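Local coordinates for bifunctional protein PutA (Bdellovibrio bacteriovorus, PDB 5UR2), which probably couples proline dehydrogenase and L-glutamate gamma-semialdehyde dehydrogenase activities, oxidising proline to glutamate with the help of FAD and NAD+, at residues F643-L648 against W675-M680. Sequence-based numbering, arbitrary orientation.
Sequences FPLAIL and WGLMKM
L677 packs against L645 with its CB and CD1 and against L648 with its CD2, joining the start of helix 646-657 to helix 671-684 in the Rossmann-type half of the aldehyde dehydrogenase fold. Here the helices of two successive beta-alpha-beta crossovers, which share strand 661-665, pack side by side. CD2 of L677 meets the fork of L648, 3.6 Å from both its CG and its CD2, while CD1 of L677 lies 4.0 Å from CD1 of L645. L645 CD1 also rests 3.7 Å from CB of L677. With CG of L677 anti to its backbone N, chi1 176° carries the fork out from helix 671-684, and CD2 points at L648, while L645 CD1 lies alongside the flank made by CB and CD1. The M680 chain bends at chi3 (-71°), which turns its terminal methyl CE back to 4.2 Å from CD1 of L645. The contact is apolar throughout, and all four touching residues are buried.

Behind this first shell, D593 on helix 587-611 fixes the turn that carries L645: its OD2 accepts hydrogen bonds from the backbone N of both L645 and A646, so one carboxylate oxygen anchors the beginning of the helix. L645 also packs on I594 and Q579, and M680 on L575, which brings helices 587-611 and 572-583 against the pair. On helix 671-684, K679 CE sits 3.4 Å above the W675 ring plane, offset toward its rim, while K679 NZ forms a salt bridge with OE2 of E505.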
loop_
_atom_site.group_PDB
_atom_site.type_symbol
_atom_site.label_atom_id
_atom_site.label_comp_id
_atom_site.label_asym_id
_atom_site.label_seq_id
_atom_site.Cartn_x
_atom_site.Cartn_y
_atom_site.Cartn_z
ATOM N N PHE B 643 -18.525 10.805 -19.453
ATOM C CA PHE B 643 -18.390 9.352 -19.325
ATOM C C PHE B 643 -19.561 8.917 -18.456
ATOM O O PHE B 643 -19.391 8.650 -17.256
ATOM C CB PHE B 643 -17.041 8.935 -18.742
ATOM C CG PHE B 643 -15.896 9.116 -19.696
ATOM C CD1 PHE B 643 -15.288 10.351 -19.839
ATOM C CD2 PHE B 643 -15.438 8.052 -20.459
ATOM C CE1 PHE B 643 -14.235 10.533 -20.733
ATOM C CE2 PHE B 643 -14.382 8.218 -21.355
ATOM C CZ PHE B 643 -13.786 9.474 -21.493
ATOM N N PRO B 644 -20.760 8.828 -19.036
ATOM C CA PRO B 644 -21.988 8.901 -18.222
ATOM C C PRO B 644 -22.258 7.677 -17.364
ATOM O O PRO B 644 -22.963 7.814 -16.359
ATOM C CB PRO B 644 -23.090 9.127 -19.269
ATOM C CG PRO B 644 -22.529 8.553 -20.538
ATOM C CD PRO B 644 -21.041 8.779 -20.484
ATOM N N LEU B 645 -21.732 6.497 -17.701
ATOM C CA LEU B 645 -21.861 5.346 -16.804
ATOM C C LEU B 645 -20.591 5.098 -16.004
ATOM O O LEU B 645 -20.667 4.837 -14.797
ATOM C CB LEU B 645 -22.224 4.066 -17.579
ATOM C CG LEU B 645 -22.551 2.779 -16.795
ATOM C CD1 LEU B 645 -23.892 2.925 -16.042
ATOM C CD2 LEU B 645 -22.549 1.532 -17.666
ATOM N N ALA B 646 -19.424 5.203 -16.655
ATOM C CA ALA B 646 -18.169 4.755 -16.057
ATOM C C ALA B 646 -17.793 5.592 -14.832
ATOM O O ALA B 646 -17.554 5.048 -13.750
ATOM C CB ALA B 646 -17.047 4.770 -17.105
ATOM N N ILE B 647 -17.710 6.917 -14.982
ATOM C CA ILE B 647 -17.242 7.744 -13.871
ATOM C C ILE B 647 -18.237 7.690 -12.711
ATOM O O ILE B 647 -17.864 7.449 -11.559
ATOM C CB ILE B 647 -16.975 9.181 -14.347
ATOM C CG1 ILE B 647 -15.735 9.186 -15.262
ATOM C CG2 ILE B 647 -16.806 10.111 -13.141
ATOM C CD1 ILE B 647 -15.289 10.571 -15.786
ATOM N N LEU B 648 -19.520 7.864 -13.017
ATOM C CA LEU B 648 -20.572 7.701 -12.025
ATOM C C LEU B 648 -20.477 6.341 -11.328
ATOM O O LEU B 648 -20.510 6.264 -10.095
ATOM C CB LEU B 648 -21.939 7.880 -12.702
ATOM C CG LEU B 648 -23.166 7.596 -11.836
ATOM C CD1 LEU B 648 -23.254 8.571 -10.664
ATOM C CD2 LEU B 648 -24.441 7.593 -12.666
ATOM N N TRP B 675 -30.157 6.421 -14.771
ATOM C CA TRP B 675 -31.349 5.649 -14.445
ATOM C C TRP B 675 -31.117 4.171 -14.720
ATOM O O TRP B 675 -31.432 3.316 -13.882
ATOM C CB TRP B 675 -32.516 6.225 -15.246
ATOM C CG TRP B 675 -33.801 5.446 -15.365
ATOM C CD1 TRP B 675 -34.269 4.820 -16.488
ATOM C CD2 TRP B 675 -34.822 5.296 -14.367
ATOM N NE1 TRP B 675 -35.514 4.277 -16.247
ATOM C CE2 TRP B 675 -35.874 4.553 -14.952
ATOM C CE3 TRP B 675 -34.947 5.712 -13.034
ATOM C CZ2 TRP B 675 -37.029 4.204 -14.244
ATOM C CZ3 TRP B 675 -36.100 5.371 -12.334
ATOM C CH2 TRP B 675 -37.121 4.616 -12.940
ATOM N N GLY B 676 -30.485 3.858 -15.855
ATOM C CA GLY B 676 -30.097 2.482 -16.108
ATOM C C GLY B 676 -29.174 1.933 -15.033
ATOM O O GLY B 676 -29.322 0.785 -14.608
ATOM N N LEU B 677 -28.224 2.755 -14.555
ATOM C CA LEU B 677 -27.342 2.299 -13.479
ATOM C C LEU B 677 -28.129 1.970 -12.218
ATOM O O LEU B 677 -27.882 0.941 -11.574
ATOM C CB LEU B 677 -26.258 3.343 -13.176
ATOM C CG LEU B 677 -25.336 3.009 -11.987
ATOM C CD1 LEU B 677 -24.473 1.760 -12.221
ATOM C CD2 LEU B 677 -24.431 4.189 -11.621
ATOM N N MET B 678 -29.083 2.830 -11.849
ATOM C CA MET B 678 -29.855 2.590 -10.632
ATOM C C MET B 678 -30.668 1.297 -10.730
ATOM O O MET B 678 -30.775 0.543 -9.753
ATOM C CB MET B 678 -30.773 3.788 -10.356
ATOM C CG MET B 678 -31.516 3.698 -9.024
ATOM S SD MET B 678 -30.396 3.589 -7.641
ATOM C CE MET B 678 -31.481 2.968 -6.358
ATOM N N LYS B 679 -31.238 1.018 -11.904
ATOM C CA LYS B 679 -32.028 -0.200 -12.081
ATOM C C LYS B 679 -31.162 -1.444 -11.931
ATOM O O LYS B 679 -31.616 -2.476 -11.411
ATOM C CB LYS B 679 -32.716 -0.176 -13.453
ATOM C CG LYS B 679 -33.903 0.787 -13.491
ATOM C CD LYS B 679 -34.881 0.430 -12.368
ATOM C CE LYS B 679 -35.863 1.544 -12.051
ATOM N NZ LYS B 679 -36.512 1.318 -10.711
ATOM N N MET B 680 -29.919 -1.374 -12.416
ATOM C CA MET B 680 -28.998 -2.489 -12.265
ATOM C C MET B 680 -28.556 -2.626 -10.814
ATOM O O MET B 680 -28.427 -3.744 -10.299
ATOM C CB MET B 680 -27.784 -2.304 -13.187
ATOM C CG MET B 680 -28.115 -2.227 -14.675
ATOM S SD MET B 680 -26.665 -2.269 -15.760
ATOM C CE MET B 680 -25.910 -0.668 -15.500
#